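Local coordinates for beta-microseminoprotein (Homo sapiens, PDB 3IX0), which is a secreted prostate and seminal plasma protein that forms homodimers, interacts with PI16 and probably binds immunoglobulins, at residues D35-C40 with R66-E71. Sequence-based numbering, arbitrary orientation.
Sequences DNCETC and RIFKKE
C37 and K70 mark the nearest approach of the two backbones, their CA atoms 7.6 Å apart, too far for strand pairing. The turn ahead of strand 38-42, at C37, meets the end of strand 64-69, at F68, and the first residue of a short 3-10 turn, K70. C37 takes the left-handed helical conformation (phi 57°, psi 46°), and the chain turns there just before its strand. Its side chain leaves the backbone toward 66-71, with SG beside the backbone N (chi1 -63°) and anti to the carbonyl carbon. SG lies 3.5 Å from K70 O, a van der Waals contact, since a cystine sulfur has no proton to donate. The same sulfur meets the F68 ring at its edge, near its plane, 4.2 Å from CZ; this hydrocarbon edge suits a polarisable sulfur that needs no polar partner. The backbone N of K70 lies over one ring face, 3.8 Å above the plane and offset toward the rim. A weak hydrogen bond from N36 ND2 to E38 OE2 spans the first turn. Packing joins the segments only lightly (120 Å² buried). The chemistry is covalent instead: the C37-C73 disulfide ties the four-stranded N-terminal sheet to the 64-69/74-79 hairpin.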
# COMPACT_ATOMS: atom_id res chain seq x y z
N ASP B 35 -1.74 4.57 -16.59
CA ASP B 35 -0.81 5.53 -17.15
C ASP B 35 -0.28 6.48 -16.09
O ASP B 35 0.26 7.54 -16.39
CB ASP B 35 -1.45 6.30 -18.31
CG ASP B 35 -1.62 5.44 -19.54
OD1 ASP B 35 -0.73 4.60 -19.81
OD2 ASP B 35 -2.64 5.59 -20.25
N ASN B 36 -0.45 6.11 -14.83
CA ASN B 36 0.07 6.93 -13.74
C ASN B 36 0.72 6.04 -12.69
O ASN B 36 0.51 6.20 -11.48
CB ASN B 36 -1.03 7.83 -13.15
CG ASN B 36 -2.02 7.06 -12.29
OD1 ASN B 36 -2.51 5.99 -12.67
ND2 ASN B 36 -2.32 7.62 -11.12
N CYS B 37 1.50 5.09 -13.19
CA CYS B 37 2.34 4.27 -12.32
C CYS B 37 1.54 3.54 -11.24
O CYS B 37 1.91 3.53 -10.07
CB CYS B 37 3.43 5.14 -11.68
SG CYS B 37 4.55 5.85 -12.94
N GLU B 38 0.42 2.93 -11.65
CA GLU B 38 -0.33 2.06 -10.76
C GLU B 38 -0.55 0.71 -11.36
O GLU B 38 -0.61 0.54 -12.59
CB GLU B 38 -1.68 2.68 -10.38
CG GLU B 38 -1.59 4.03 -9.68
CD GLU B 38 -2.97 4.65 -9.46
OE1 GLU B 38 -3.91 4.26 -10.16
OE2 GLU B 38 -3.10 5.54 -8.59
N THR B 39 -0.71 -0.26 -10.49
CA THR B 39 -1.18 -1.57 -10.90
C THR B 39 -2.56 -1.79 -10.26
O THR B 39 -2.73 -1.69 -9.04
CB THR B 39 -0.18 -2.70 -10.54
OG1 THR B 39 -0.81 -3.96 -10.75
CG2 THR B 39 0.26 -2.62 -9.07
N CYS B 40 -3.54 -2.08 -11.10
CA CYS B 40 -4.91 -2.30 -10.68
C CYS B 40 -5.35 -3.73 -10.96
O CYS B 40 -4.89 -4.33 -11.93
CB CYS B 40 -5.85 -1.36 -11.44
SG CYS B 40 -5.57 0.36 -11.09
N ARG B 66 15.29 14.46 -4.25
CA ARG B 66 14.69 13.38 -5.01
C ARG B 66 14.03 13.93 -6.27
O ARG B 66 13.43 15.00 -6.27
CB ARG B 66 13.67 12.60 -4.17
CG ARG B 66 12.38 13.36 -3.85
CD ARG B 66 11.62 12.69 -2.71
NE ARG B 66 10.40 13.39 -2.37
CZ ARG B 66 9.81 13.35 -1.17
NH1 ARG B 66 10.35 12.64 -0.18
NH2 ARG B 66 8.69 14.03 -0.96
N ILE B 67 14.16 13.20 -7.37
CA ILE B 67 13.60 13.64 -8.62
C ILE B 67 12.80 12.46 -9.21
O ILE B 67 13.31 11.34 -9.32
CB ILE B 67 14.70 14.09 -9.60
CG1 ILE B 67 15.57 15.18 -8.97
CG2 ILE B 67 14.08 14.55 -10.91
CD1 ILE B 67 16.77 15.59 -9.86
N PHE B 68 11.55 12.72 -9.56
CA PHE B 68 10.66 11.69 -10.05
C PHE B 68 10.88 11.45 -11.53
O PHE B 68 10.95 12.40 -12.29
CB PHE B 68 9.20 12.12 -9.83
CG PHE B 68 8.20 11.09 -10.27
CD1 PHE B 68 8.27 9.79 -9.80
CD2 PHE B 68 7.18 11.42 -11.16
CE1 PHE B 68 7.35 8.84 -10.21
CE2 PHE B 68 6.27 10.47 -11.56
CZ PHE B 68 6.36 9.18 -11.09
N LYS B 69 10.99 10.19 -11.93
CA LYS B 69 11.09 9.85 -13.36
C LYS B 69 9.83 9.09 -13.77
O LYS B 69 9.74 7.88 -13.58
CB LYS B 69 12.31 8.97 -13.62
CG LYS B 69 13.61 9.49 -13.02
CD LYS B 69 14.46 10.20 -14.07
CE LYS B 69 14.43 11.71 -13.90
NZ LYS B 69 15.66 12.34 -14.46
N LYS B 70 8.86 9.82 -14.32
CA LYS B 70 7.54 9.27 -14.59
C LYS B 70 7.65 8.01 -15.42
O LYS B 70 7.05 6.99 -15.08
CB LYS B 70 6.67 10.32 -15.30
CG LYS B 70 5.19 9.96 -15.35
CD LYS B 70 4.31 11.17 -15.03
CE LYS B 70 4.05 12.07 -16.24
NZ LYS B 70 2.88 11.61 -17.06
N GLU B 71 8.41 8.10 -16.50
CA GLU B 71 8.54 7.02 -17.48
C GLU B 71 9.01 5.71 -16.85
O GLU B 71 8.73 4.64 -17.37
CB GLU B 71 9.49 7.44 -18.61
CG GLU B 71 10.90 7.89 -18.13
CD GLU B 71 10.96 9.32 -17.56
OE1 GLU B 71 12.02 9.69 -17.03
OE2 GLU B 71 9.96 10.08 -17.62